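PDB 4HR6: lectin from Trichosanthes anguina, which probably binds carbohydrate as a seed lectin and is a nontoxic, three-chain homologue of type II ribosome-inactivating proteins. Local coordinates for residues Pro139-Val144 / Ser176-Ile181; Thr76-Ile81 / Ser145-Trp150; Ser154-Ala159 / Phe167-Glu172; Leu83-Leu88 / Tyr129-Glu134. All blocks are in the same frame, centred on the assembly; numbering follows the deposited sequence.

Contact 1: Pro139-Val144 / Ser176-Ile181; sequences PDLAIV and SNNELI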
loop_
_atom_site.group_PDB
_atom_site.type_symbol
_atom_site.label_atom_id
_atom_site.label_comp_id
_atom_site.label_asym_id
_atom_site.label_seq_id
_atom_site.Cartn_x
_atom_site.Cartn_y
_atom_site.Cartn_z
ATOM N N PRO B 139 -8.963 -12.631 -11.874
ATOM C CA PRO B 139 -7.990 -12.330 -10.831
ATOM C C PRO B 139 -6.987 -13.441 -10.641
ATOM O O PRO B 139 -7.334 -14.615 -10.723
ATOM C CB PRO B 139 -8.834 -12.194 -9.560
ATOM C CG PRO B 139 -10.151 -12.779 -9.880
ATOM C CD PRO B 139 -10.343 -12.653 -11.363
ATOM N N ASP B 140 -5.751 -13.065 -10.379
ATOM C CA ASP B 140 -4.702 -14.030 -10.113
ATOM C C ASP B 140 -4.350 -13.932 -8.621
ATOM O O ASP B 140 -5.066 -13.301 -7.858
ATOM C CB ASP B 140 -3.502 -13.720 -11.014
ATOM C CG ASP B 140 -2.711 -14.975 -11.414
ATOM O OD1 ASP B 140 -1.974 -14.905 -12.435
ATOM O OD2 ASP B 140 -2.816 -16.017 -10.712
ATOM N N LEU B 141 -3.235 -14.530 -8.223
ATOM C CA LEU B 141 -2.824 -14.565 -6.829
ATOM C C LEU B 141 -2.537 -13.201 -6.219
ATOM O O LEU B 141 -2.644 -13.021 -5.003
ATOM C CB LEU B 141 -1.596 -15.468 -6.682
ATOM C CG LEU B 141 -1.906 -16.951 -6.887
ATOM C CD1 LEU B 141 -0.632 -17.774 -6.968
ATOM C CD2 LEU B 141 -2.779 -17.454 -5.744
ATOM N N ALA B 142 -2.158 -12.241 -7.049
ATOM C CA ALA B 142 -1.982 -10.883 -6.585
ATOM C C ALA B 142 -3.262 -10.358 -5.927
ATOM O O ALA B 142 -3.221 -9.856 -4.815
ATOM C CB ALA B 142 -1.560 -9.982 -7.738
ATOM N N ILE B 143 -4.389 -10.475 -6.622
ATOM C CA ILE B 143 -5.662 -10.017 -6.100
ATOM C C ILE B 143 -6.141 -10.920 -4.950
ATOM O O ILE B 143 -6.470 -10.437 -3.886
ATOM C CB ILE B 143 -6.710 -9.910 -7.225
ATOM C CG1 ILE B 143 -6.324 -8.725 -8.136
ATOM C CG2 ILE B 143 -8.111 -9.733 -6.656
ATOM C CD1 ILE B 143 -7.271 -8.379 -9.262
ATOM N N VAL B 144 -6.146 -12.226 -5.168
ATOM C CA VAL B 144 -6.663 -13.171 -4.189
ATOM C C VAL B 144 -5.945 -13.099 -2.850
ATOM O O VAL B 144 -6.603 -13.183 -1.811
ATOM C CB VAL B 144 -6.653 -14.600 -4.751
ATOM C CG1 VAL B 144 -6.810 -15.638 -3.654
ATOM C CG2 VAL B 144 -7.775 -14.751 -5.766
ATOM N N SER B 176 2.107 -9.510 -9.569
ATOM C CA SER B 176 1.470 -9.919 -10.823
ATOM C C SER B 176 2.235 -10.998 -11.605
ATOM O O SER B 176 1.666 -11.619 -12.495
ATOM C CB SER B 176 1.223 -8.709 -11.732
ATOM O OG SER B 176 0.570 -7.672 -11.034
ATOM N N ASN B 177 3.499 -11.236 -11.280
ATOM C CA ASN B 177 4.232 -12.351 -11.883
ATOM C C ASN B 177 4.211 -13.598 -11.000
ATOM O O ASN B 177 4.991 -14.528 -11.206
ATOM C CB ASN B 177 5.677 -11.942 -12.199
ATOM C CG ASN B 177 5.765 -10.933 -13.335
ATOM O OD1 ASN B 177 5.062 -11.043 -14.343
ATOM N ND2 ASN B 177 6.631 -9.942 -13.175
ATOM N N ASN B 178 3.311 -13.616 -10.025
ATOM C CA ASN B 178 3.177 -14.726 -9.085
ATOM C C ASN B 178 4.422 -15.024 -8.255
ATOM O O ASN B 178 4.606 -16.141 -7.796
ATOM C CB ASN B 178 2.675 -15.991 -9.801
ATOM C CG ASN B 178 1.212 -15.890 -10.203
ATOM O OD1 ASN B 178 0.426 -15.184 -9.574
ATOM N ND2 ASN B 178 0.840 -16.606 -11.252
ATOM N N GLU B 179 5.251 -14.012 -8.031
ATOM C CA GLU B 179 6.386 -14.147 -7.127
ATOM C C GLU B 179 5.876 -13.844 -5.735
ATOM O O GLU B 179 5.068 -12.935 -5.555
ATOM C CB GLU B 179 7.516 -13.178 -7.506
ATOM C CG GLU B 179 8.174 -13.493 -8.852
ATOM C CD GLU B 179 8.887 -12.303 -9.497
ATOM O OE1 GLU B 179 9.562 -11.516 -8.788
ATOM O OE2 GLU B 179 8.775 -12.170 -10.736
ATOM N N LEU B 180 6.338 -14.614 -4.759
ATOM C CA LEU B 180 6.007 -14.386 -3.359
ATOM C C LEU B 180 6.769 -13.192 -2.796
ATOM O O LEU B 180 7.955 -13.040 -3.043
ATOM C CB LEU B 180 6.348 -15.618 -2.543
ATOM C CG LEU B 180 6.222 -15.471 -1.029
ATOM C CD1 LEU B 180 4.766 -15.499 -0.606
ATOM C CD2 LEU B 180 6.995 -16.586 -0.349
ATOM N N ILE B 181 6.076 -12.350 -2.037
ATOM C CA ILE B 181 6.693 -11.241 -1.337
ATOM C C ILE B 181 6.240 -11.303 0.113
ATOM O O ILE B 181 5.094 -10.985 0.419
ATOM C CB ILE B 181 6.276 -9.879 -1.929
ATOM C CG1 ILE B 181 6.595 -9.817 -3.409
ATOM C CG2 ILE B 181 6.968 -8.734 -1.207
ATOM C CD1 ILE B 181 6.346 -8.452 -4.016
HETATM O O HOH W 1 -0.488 -12.863 -9.425
#

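Contact 2: Thr76-Ile81 / Ser145-Trp150; sequences TTRQTI and SLEDNW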
loop_
_atom_site.group_PDB
_atom_site.type_symbol
_atom_site.label_atom_id
_atom_site.label_comp_id
_atom_site.label_asym_id
_atom_site.label_seq_id
_atom_site.Cartn_x
_atom_site.Cartn_y
_atom_site.Cartn_z
ATOM N N THR B 76 -17.035 -23.151 -8.368
ATOM C CA THR B 76 -15.715 -22.793 -8.872
ATOM C C THR B 76 -15.083 -21.675 -8.029
ATOM O O THR B 76 -15.747 -21.094 -7.177
ATOM C CB THR B 76 -15.801 -22.409 -10.366
ATOM O OG1 THR B 76 -14.492 -22.398 -10.922
ATOM C CG2 THR B 76 -16.459 -21.054 -10.567
ATOM N N THR B 77 -13.804 -21.384 -8.256
ATOM C CA THR B 77 -13.085 -20.417 -7.434
ATOM C C THR B 77 -12.953 -19.058 -8.106
ATOM O O THR B 77 -13.199 -18.899 -9.300
ATOM C CB THR B 77 -11.683 -20.922 -7.068
ATOM O OG1 THR B 77 -10.862 -20.920 -8.238
ATOM C CG2 THR B 77 -11.756 -22.347 -6.473
ATOM N N ARG B 78 -12.555 -18.074 -7.316
ATOM C CA ARG B 78 -12.360 -16.712 -7.800
ATOM C C ARG B 78 -11.384 -16.616 -8.992
ATOM O O ARG B 78 -11.527 -15.728 -9.840
ATOM C CB ARG B 78 -11.852 -15.830 -6.653
ATOM C CG ARG B 78 -12.904 -15.496 -5.607
ATOM C CD ARG B 78 -12.286 -14.943 -4.332
ATOM N NE ARG B 78 -11.657 -16.015 -3.545
ATOM C CZ ARG B 78 -10.838 -15.808 -2.526
ATOM N NH1 ARG B 78 -10.526 -14.573 -2.162
ATOM N NH2 ARG B 78 -10.322 -16.837 -1.865
ATOM N N GLN B 79 -10.407 -17.520 -9.046
ATOM C CA GLN B 79 -9.401 -17.548 -10.115
ATOM C C GLN B 79 -9.914 -18.124 -11.433
ATOM O O GLN B 79 -9.149 -18.326 -12.366
ATOM C CB GLN B 79 -8.185 -18.324 -9.652
ATOM C CG GLN B 79 -7.461 -17.588 -8.544
ATOM C CD GLN B 79 -6.418 -18.429 -7.879
ATOM O OE1 GLN B 79 -6.621 -18.918 -6.776
ATOM N NE2 GLN B 79 -5.280 -18.603 -8.547
ATOM N N THR B 80 -11.218 -18.361 -11.492
ATOM C CA THR B 80 -11.899 -18.883 -12.647
ATOM C C THR B 80 -12.981 -17.914 -13.141
ATOM O O THR B 80 -13.521 -18.074 -14.223
ATOM C CB THR B 80 -12.546 -20.222 -12.239
ATOM O OG1 THR B 80 -11.524 -21.227 -12.208
ATOM C CG2 THR B 80 -13.643 -20.644 -13.184
ATOM N N ILE B 81 -13.313 -16.905 -12.354
ATOM C CA ILE B 81 -14.490 -16.117 -12.634
ATOM C C ILE B 81 -14.099 -14.759 -13.157
ATOM O O ILE B 81 -13.363 -14.028 -12.501
ATOM C CB ILE B 81 -15.342 -15.951 -11.366
ATOM C CG1 ILE B 81 -15.876 -17.318 -10.926
ATOM C CG2 ILE B 81 -16.487 -14.991 -11.611
ATOM C CD1 ILE B 81 -16.272 -17.371 -9.474
ATOM N N SER B 145 -4.621 -12.941 -2.863
ATOM C CA SER B 145 -3.833 -12.871 -1.624
ATOM C C SER B 145 -4.141 -11.604 -0.812
ATOM O O SER B 145 -4.094 -11.619 0.414
ATOM C CB SER B 145 -2.323 -12.997 -1.906
ATOM O OG SER B 145 -1.814 -11.898 -2.634
ATOM N N LEU B 146 -4.482 -10.516 -1.491
ATOM C CA LEU B 146 -4.934 -9.318 -0.807
ATOM C C LEU B 146 -6.294 -9.566 -0.146
ATOM O O LEU B 146 -6.486 -9.239 1.018
ATOM C CB LEU B 146 -5.051 -8.153 -1.780
ATOM C CG LEU B 146 -3.761 -7.618 -2.397
ATOM C CD1 LEU B 146 -4.102 -6.573 -3.462
ATOM C CD2 LEU B 146 -2.869 -7.017 -1.334
ATOM N N GLU B 147 -7.227 -10.160 -0.887
ATOM C CA GLU B 147 -8.569 -10.424 -0.354
ATOM C C GLU B 147 -8.509 -11.309 0.892
ATOM O O GLU B 147 -9.107 -10.996 1.919
ATOM C CB GLU B 147 -9.451 -11.076 -1.417
ATOM C CG GLU B 147 -9.824 -10.136 -2.565
ATOM C CD GLU B 147 -10.549 -10.843 -3.697
ATOM O OE1 GLU B 147 -10.810 -12.050 -3.590
ATOM O OE2 GLU B 147 -10.854 -10.207 -4.716
ATOM N N ASP B 148 -7.766 -12.397 0.789
ATOM C CA ASP B 148 -7.666 -13.366 1.859
ATOM C C ASP B 148 -6.907 -12.853 3.098
ATOM O O ASP B 148 -7.108 -13.374 4.194
ATOM C CB ASP B 148 -7.013 -14.651 1.343
ATOM C CG ASP B 148 -7.905 -15.427 0.378
ATOM O OD1 ASP B 148 -9.117 -15.151 0.272
ATOM O OD2 ASP B 148 -7.376 -16.330 -0.280
ATOM N N ASN B 149 -6.042 -11.853 2.939
ATOM C CA ASN B 149 -5.227 -11.348 4.070
ATOM C C ASN B 149 -5.626 -10.006 4.642
ATOM O O ASN B 149 -4.939 -9.490 5.516
ATOM C CB ASN B 149 -3.758 -11.281 3.652
ATOM C CG ASN B 149 -3.116 -12.645 3.603
ATOM O OD1 ASN B 149 -2.924 -13.272 4.624
ATOM N ND2 ASN B 149 -2.813 -13.117 2.426
ATOM N N TRP B 150 -6.729 -9.421 4.169
ATOM C CA TRP B 150 -7.114 -8.069 4.601
ATOM C C TRP B 150 -7.268 -7.919 6.109
ATOM O O TRP B 150 -6.857 -6.912 6.693
ATOM C CB TRP B 150 -8.426 -7.673 3.938
ATOM C CG TRP B 150 -8.936 -6.372 4.356
ATOM C CD1 TRP B 150 -8.379 -5.164 4.102
ATOM C CD2 TRP B 150 -10.150 -6.111 5.077
ATOM N NE1 TRP B 150 -9.162 -4.158 4.626
ATOM C CE2 TRP B 150 -10.248 -4.713 5.239
ATOM C CE3 TRP B 150 -11.152 -6.927 5.617
ATOM C CZ2 TRP B 150 -11.309 -4.102 5.910
ATOM C CZ3 TRP B 150 -12.212 -6.324 6.285
ATOM C CH2 TRP B 150 -12.289 -4.920 6.414
#

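Contact 3: Ser154-Ala159 / Phe167-Glu172; sequences SLQIQA and FGSVVE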
loop_
_atom_site.group_PDB
_atom_site.type_symbol
_atom_site.label_atom_id
_atom_site.label_comp_id
_atom_site.label_asym_id
_atom_site.label_seq_id
_atom_site.Cartn_x
_atom_site.Cartn_y
_atom_site.Cartn_z
ATOM N N SER B 154 -4.811 -5.662 8.302
ATOM C CA SER B 154 -5.324 -4.654 9.220
ATOM C C SER B 154 -4.806 -4.845 10.662
ATOM O O SER B 154 -4.460 -3.893 11.325
ATOM C CB SER B 154 -6.852 -4.671 9.253
ATOM O OG SER B 154 -7.438 -4.470 7.999
ATOM N N LEU B 155 -4.811 -6.081 11.161
ATOM C CA LEU B 155 -4.296 -6.364 12.505
ATOM C C LEU B 155 -2.826 -5.967 12.622
ATOM O O LEU B 155 -2.430 -5.354 13.601
ATOM C CB LEU B 155 -4.419 -7.860 12.851
ATOM C CG LEU B 155 -3.795 -8.311 14.183
ATOM C CD1 LEU B 155 -4.455 -7.657 15.372
ATOM C CD2 LEU B 155 -3.917 -9.807 14.347
ATOM N N GLN B 156 -2.017 -6.342 11.637
ATOM C CA GLN B 156 -0.597 -6.062 11.706
ATOM C C GLN B 156 -0.275 -4.574 11.612
ATOM O O GLN B 156 0.676 -4.104 12.235
ATOM C CB GLN B 156 0.167 -6.848 10.642
ATOM C CG GLN B 156 0.050 -8.359 10.781
ATOM C CD GLN B 156 0.422 -8.866 12.163
ATOM O OE1 GLN B 156 1.243 -8.272 12.861
ATOM N NE2 GLN B 156 -0.199 -9.964 12.569
ATOM N N ILE B 157 -1.071 -3.823 10.858
ATOM C CA ILE B 157 -0.894 -2.376 10.835
ATOM C C ILE B 157 -1.094 -1.802 12.230
ATOM O O ILE B 157 -0.292 -0.982 12.698
ATOM C CB ILE B 157 -1.857 -1.686 9.848
ATOM C CG1 ILE B 157 -1.444 -2.019 8.424
ATOM C CG2 ILE B 157 -1.843 -0.164 10.033
ATOM C CD1 ILE B 157 -2.419 -1.531 7.375
ATOM N N GLN B 158 -2.185 -2.196 12.878
ATOM C CA GLN B 158 -2.457 -1.713 14.231
ATOM C C GLN B 158 -1.382 -2.151 15.217
ATOM O O GLN B 158 -0.907 -1.360 16.038
ATOM C CB GLN B 158 -3.845 -2.126 14.686
ATOM C CG GLN B 158 -4.942 -1.319 13.979
ATOM C CD GLN B 158 -6.271 -2.053 13.845
ATOM O OE1 GLN B 158 -6.826 -2.554 14.824
ATOM N NE2 GLN B 158 -6.798 -2.096 12.628
ATOM N N ALA B 159 -0.964 -3.398 15.090
ATOM C CA ALA B 159 0.039 -3.964 15.948
ATOM C C ALA B 159 1.386 -3.256 15.789
ATOM O O ALA B 159 2.120 -3.076 16.762
ATOM C CB ALA B 159 0.180 -5.436 15.639
ATOM N N PHE B 167 5.681 -5.538 11.819
ATOM C CA PHE B 167 4.579 -6.454 12.018
ATOM C C PHE B 167 4.938 -7.488 13.086
ATOM O O PHE B 167 6.110 -7.752 13.337
ATOM C CB PHE B 167 4.276 -7.179 10.701
ATOM C CG PHE B 167 3.601 -6.324 9.658
ATOM C CD1 PHE B 167 3.168 -6.905 8.485
ATOM C CD2 PHE B 167 3.346 -4.975 9.867
ATOM C CE1 PHE B 167 2.520 -6.165 7.512
ATOM C CE2 PHE B 167 2.691 -4.230 8.904
ATOM C CZ PHE B 167 2.274 -4.830 7.728
ATOM N N GLY B 168 3.919 -8.070 13.706
ATOM C CA GLY B 168 4.117 -9.146 14.668
ATOM C C GLY B 168 4.244 -10.464 13.950
ATOM O O GLY B 168 4.764 -11.424 14.493
ATOM N N SER B 169 3.770 -10.501 12.712
ATOM C CA SER B 169 3.788 -11.703 11.919
ATOM C C SER B 169 3.942 -11.351 10.431
ATOM O O SER B 169 3.529 -10.281 9.989
ATOM C CB SER B 169 2.504 -12.503 12.199
ATOM O OG SER B 169 1.992 -13.106 11.026
ATOM N N VAL B 170 4.542 -12.255 9.670
ATOM C CA VAL B 170 4.726 -12.068 8.233
ATOM C C VAL B 170 3.411 -12.274 7.483
ATOM O O VAL B 170 2.659 -13.183 7.798
ATOM C CB VAL B 170 5.791 -13.045 7.695
ATOM C CG1 VAL B 170 5.845 -13.027 6.175
ATOM C CG2 VAL B 170 7.153 -12.696 8.272
ATOM N N VAL B 171 3.127 -11.403 6.516
ATOM C CA VAL B 171 2.034 -11.614 5.562
ATOM C C VAL B 171 2.617 -12.005 4.202
ATOM O O VAL B 171 3.553 -11.378 3.738
ATOM C CB VAL B 171 1.208 -10.337 5.379
ATOM C CG1 VAL B 171 0.096 -10.569 4.362
ATOM C CG2 VAL B 171 0.637 -9.867 6.714
ATOM N N GLU B 172 2.031 -13.014 3.566
ATOM C CA GLU B 172 2.482 -13.534 2.292
ATOM C C GLU B 172 1.629 -12.992 1.162
ATOM O O GLU B 172 0.479 -13.377 1.008
ATOM C CB GLU B 172 2.402 -15.063 2.294
ATOM C CG GLU B 172 3.006 -15.686 3.538
ATOM C CD GLU B 172 3.306 -17.160 3.378
ATOM O OE1 GLU B 172 2.391 -17.935 3.041
ATOM O OE2 GLU B 172 4.465 -17.538 3.590
#

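Contact 4: Leu83-Leu88 / Tyr129-Glu134; sequences LGVDPL and YSFKNE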
loop_
_atom_site.group_PDB
_atom_site.type_symbol
_atom_site.label_atom_id
_atom_site.label_comp_id
_atom_site.label_asym_id
_atom_site.label_seq_id
_atom_site.Cartn_x
_atom_site.Cartn_y
_atom_site.Cartn_z
ATOM N N LEU B 83 -14.197 -10.902 -14.176
ATOM C CA LEU B 83 -14.669 -9.625 -13.666
ATOM C C LEU B 83 -14.615 -8.600 -14.787
ATOM O O LEU B 83 -13.801 -8.717 -15.708
ATOM C CB LEU B 83 -13.776 -9.142 -12.529
ATOM C CG LEU B 83 -13.604 -10.147 -11.392
ATOM C CD1 LEU B 83 -12.757 -9.524 -10.300
ATOM C CD2 LEU B 83 -14.975 -10.578 -10.875
ATOM N N GLY B 84 -15.463 -7.582 -14.685
ATOM C CA GLY B 84 -15.530 -6.531 -15.691
ATOM C C GLY B 84 -16.918 -5.948 -15.780
ATOM O O GLY B 84 -17.824 -6.323 -15.023
ATOM N N VAL B 85 -17.092 -5.048 -16.731
ATOM C CA VAL B 85 -18.322 -4.300 -16.881
ATOM C C VAL B 85 -19.508 -5.222 -17.160
ATOM O O VAL B 85 -20.553 -5.102 -16.522
ATOM C CB VAL B 85 -18.196 -3.275 -18.013
ATOM C CG1 VAL B 85 -19.510 -2.531 -18.204
ATOM C CG2 VAL B 85 -17.057 -2.306 -17.706
ATOM N N ASP B 86 -19.345 -6.143 -18.102
ATOM C CA ASP B 86 -20.461 -6.978 -18.514
ATOM C C ASP B 86 -20.734 -8.096 -17.522
ATOM O O ASP B 86 -21.874 -8.425 -17.283
ATOM C CB ASP B 86 -20.253 -7.535 -19.938
ATOM C CG ASP B 86 -20.227 -6.438 -20.995
ATOM O OD1 ASP B 86 -21.164 -5.619 -21.055
ATOM O OD2 ASP B 86 -19.255 -6.391 -21.775
ATOM N N PRO B 87 -19.688 -8.698 -16.938
ATOM C CA PRO B 87 -20.000 -9.626 -15.842
ATOM C C PRO B 87 -20.779 -8.977 -14.693
ATOM O O PRO B 87 -21.654 -9.608 -14.112
ATOM C CB PRO B 87 -18.624 -10.072 -15.381
ATOM C CG PRO B 87 -17.795 -10.009 -16.655
ATOM C CD PRO B 87 -18.270 -8.758 -17.319
ATOM N N LEU B 88 -20.470 -7.727 -14.376
ATOM C CA LEU B 88 -21.175 -7.004 -13.319
ATOM C C LEU B 88 -22.627 -6.763 -13.697
ATOM O O LEU B 88 -23.508 -6.961 -12.887
ATOM C CB LEU B 88 -20.475 -5.686 -13.019
ATOM C CG LEU B 88 -21.064 -4.831 -11.880
ATOM C CD1 LEU B 88 -21.206 -5.599 -10.564
ATOM C CD2 LEU B 88 -20.197 -3.599 -11.683
ATOM N N TYR B 129 -9.316 -0.530 -15.202
ATOM C CA TYR B 129 -8.845 -0.919 -16.523
ATOM C C TYR B 129 -9.879 -1.688 -17.335
ATOM O O TYR B 129 -9.911 -1.540 -18.566
ATOM C CB TYR B 129 -7.589 -1.782 -16.437
ATOM C CG TYR B 129 -6.285 -1.027 -16.236
ATOM C CD1 TYR B 129 -5.979 0.123 -16.977
ATOM C CD2 TYR B 129 -5.329 -1.503 -15.339
ATOM C CE1 TYR B 129 -4.769 0.789 -16.796
ATOM C CE2 TYR B 129 -4.122 -0.851 -15.156
ATOM C CZ TYR B 129 -3.844 0.296 -15.879
ATOM O OH TYR B 129 -2.632 0.922 -15.668
ATOM N N SER B 130 -10.685 -2.528 -16.662
ATOM C CA SER B 130 -11.681 -3.363 -17.339
ATOM C C SER B 130 -12.772 -2.470 -17.895
ATOM O O SER B 130 -13.350 -2.790 -18.915
ATOM C CB SER B 130 -12.300 -4.434 -16.402
ATOM O OG SER B 130 -13.286 -3.869 -15.522
ATOM N N PHE B 131 -13.072 -1.376 -17.197
ATOM C CA PHE B 131 -13.996 -0.367 -17.701
ATOM C C PHE B 131 -13.409 0.391 -18.896
ATOM O O PHE B 131 -14.141 0.702 -19.834
ATOM C CB PHE B 131 -14.363 0.655 -16.617
ATOM C CG PHE B 131 -15.481 0.223 -15.699
ATOM C CD1 PHE B 131 -16.762 0.725 -15.862
ATOM C CD2 PHE B 131 -15.252 -0.671 -14.661
ATOM C CE1 PHE B 131 -17.789 0.352 -15.007
ATOM C CE2 PHE B 131 -16.279 -1.053 -13.817
ATOM C CZ PHE B 131 -17.549 -0.543 -13.988
ATOM N N LYS B 132 -12.104 0.686 -18.859
ATOM C CA LYS B 132 -11.458 1.471 -19.925
ATOM C C LYS B 132 -11.377 0.700 -21.241
ATOM O O LYS B 132 -11.895 1.148 -22.257
ATOM C CB LYS B 132 -10.057 1.926 -19.518
ATOM C CG LYS B 132 -9.531 3.064 -20.376
ATOM C CD LYS B 132 -8.062 3.346 -20.115
ATOM C CE LYS B 132 -7.666 4.743 -20.584
ATOM N NZ LYS B 132 -8.431 5.815 -19.872
ATOM N N ASN B 133 -10.757 -0.475 -21.201
ATOM C CA ASN B 133 -10.583 -1.318 -22.383
ATOM C C ASN B 133 -11.796 -2.195 -22.705
ATOM O O ASN B 133 -11.743 -3.003 -23.632
ATOM C CB ASN B 133 -9.380 -2.234 -22.184
ATOM C CG ASN B 133 -8.151 -1.490 -21.716
ATOM O OD1 ASN B 133 -7.969 -0.304 -22.010
ATOM N ND2 ASN B 133 -7.297 -2.181 -20.977
ATOM N N GLU B 134 -12.874 -2.055 -21.936
ATOM C CA GLU B 134 -14.068 -2.883 -22.101
ATOM C C GLU B 134 -13.700 -4.349 -22.356
ATOM O O GLU B 134 -14.231 -5.016 -23.249
ATOM C CB GLU B 134 -14.977 -2.293 -23.191
ATOM C CG GLU B 134 -15.718 -1.043 -22.712
ATOM C CD GLU B 134 -17.050 -0.825 -23.408
ATOM O OE1 GLU B 134 -17.026 -0.473 -24.603
ATOM O OE2 GLU B 134 -18.115 -0.994 -22.760
HETATM O O HOH W 2 -17.450 -3.559 -21.900
#

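Contact 1: Pro139-Val144 / Ser176-Ile181
D140 and L141 meet the side chain of N178, and this is the close half of the contact. The carboxylate of D140 and the amide of N178 cross at about a right angle, with planes 87° apart. D140 OD1 receives a weak hydrogen bond from N178 ND2 at 3.5 Å. D140 OD2 turns back on its own chain, where L141 N reaches it at 2.9 Å, also weakly. L141 lies across the amide as well, with L141 CB 3.5 Å from N178 OD1. N178 has CG beside its backbone N (chi1 -72°), and this carries the amide in to D140 and L141. A water probably joins the two sides. It accepts from A142 N at 3.0 Å, but its link to N178 OD1 is doubtfully short. It thereby gives an N-H in the first turn of helix 141-159 a partner. D140 takes the N-cap position of this helix, and its O accepts from V144 N. The facing residues lie in the turn of the hairpin formed by strands 166-174 and 180-185, and N178 has a positive phi there. The other half of the contact is looser, though A142 is buried while D140, L141 and N178 are partly exposed. A142 CB comes no closer than 4.1 Å to S176 N, and it also rests on F122. S176 lies on the solvent side. It also makes backbone hydrogen bonds to a neighbouring lectin chain.

Contact 2: Thr76-Ile81 / Ser145-Trp150
R78 NH1 donates to E147 OE1 and to D148 OD1, each at 2.9 Å. These bonds form a salt-bridge network that ties loop 76-81 to helix 141-159 within the ribosome-inactivating protein family region. R78 NH2 adds a second bond to D148 OD1, at 3.0 Å. Two nitrogens thus grip one oxygen end-on. A weak bond runs from R78 NH2 to D148 OD2 at 3.4 Å. The three stronger contacts lie close to the guanidinium plane, but they use the carboxylates differently. E147 OE1 offers its anti lone pair, and its carboxylate is almost coplanar with the guanidinium, the planes 18° apart. D148 OD1 takes NH2 on its syn lone pair, while NH1 approaches it from above the carboxylate plane. The D148 carboxylate is turned 52° from the guanidinium. The chain of R78 bends at chi3 (-75°), which brings its end between the two acids. E147 and D148 are neighbours on the helix, and both reach toward the loop.

The network goes further. R78 NE forms a salt bridge with E71, and R78 makes a cation-pi contact with F67. E147 OE2 is bonded to Q112 NE2, which probably helps to fix the carboxylate. R78 and E147 are buried, whereas D148 is exposed. Packing between the two segments is slight and follows the same groups. R78 CD sits 3.3 Å from E147 OE1, and E147 CB lies at the guanidinium edge, 3.7 Å from R78 NH1.

Contact 3: Ser154-Ala159 / Phe167-Glu172
Q156 meets F167, G168 and S169, and carries most of this contact with two kinds of interaction. The polar one joins its amide oxygen to the backbone of the facing chain. G168 N donates to Q156 OE1 at 2.8 Å, with an N-H...O angle of 146°. The donor is tilted from the carbonyl plane of the amide. S169 N adds a weak bond to Q156 OE1 at 3.4 Å. One side-chain oxygen thus holds two consecutive N-H groups. The other end of the amide, NE2, is bonded to E152 OE2 one turn back on the helix, and this second partner probably fixes the rotation of the amide. Q156 NE2 also passes S169 CB at 3.7 Å. The bend of Q156 at chi2 (-53°) turns the amide away from the line of the chain and brings OE1 to G168 N. CB, set by the helix backbone, lies over the F167 ring.

The contact lies at the end of helix 141-159, where strand 166-174 turns a corner at G168 and S169. This strand pairs with strand 180-185 in a two-stranded antiparallel sheet, and the helix packs beside it.

The apolar part is a CH-pi contact. Q156 CB stands over the centre of the F167 ring, 3.6 Å from the centroid and 12° off the normal. Further along, V171 CG2 approaches Q156 CG at 4.4 Å. A neighbouring lectin chain closes in here as well: F167 O accepts from its R8 NH1, and its N1 packs against L155 and Q156.

Contact 4: Leu83-Leu88 / Tyr129-Glu134
S130 and F131, near the end of helix 121-132, meet G84 and V85 at the start of helix 85-96. This is a helix-to-helix contact in the ribosome-inactivating protein family region. S130 comes first. With OG between the backbone N and the carbonyl carbon (chi1 78°), it can bond back to V127 O in its own helix while S130 OG lies 3.5 Å from G84 CA. S130 O is 3.9 Å from V85 CG2. G84 is the N-cap residue, and its backbone angles favour glycine. The next residue, F131, gives the main apolar contact. V85 CG2 stands over one face of its ring, 3.6 Å from the centroid and 15° off the normal, a CH-pi contact. The methyl is offset toward the rim and comes equally close to F131 CD1. M113 and, from a neighbouring lectin chain, Y13 also touch this phenyl ring. The helix then ends, and E134 has a positive phi. The carboxylates of E134 and D86, probably both charged, do not touch; a water donates weakly to both. It lies 2.8 Å from E134 OE2 and 3.4 Å from D86 OD2.

From the N terminus, the first segment reached is 76-81 of contact 2, then 83-88 of contact 4. Contact 4 closes first, at 129-134, and lies wholly within the larger loop of contact 2. It joins helices 85-96 and 121-132. Next, 139-144 opens contact 1 before contact 2 closes at 145-150, so contacts 1 and 2 cross. P139 packs against the backbone of R78 and I81 there. Contact 3 follows on the same helix, 141-159, and closes at 167-172, within the span of contact 1. Contact 1 closes last, at 176-181. Helix 141-159 is shared by contacts 1, 2 and 3, and it links the 76-81 loop to the C-terminal hairpin.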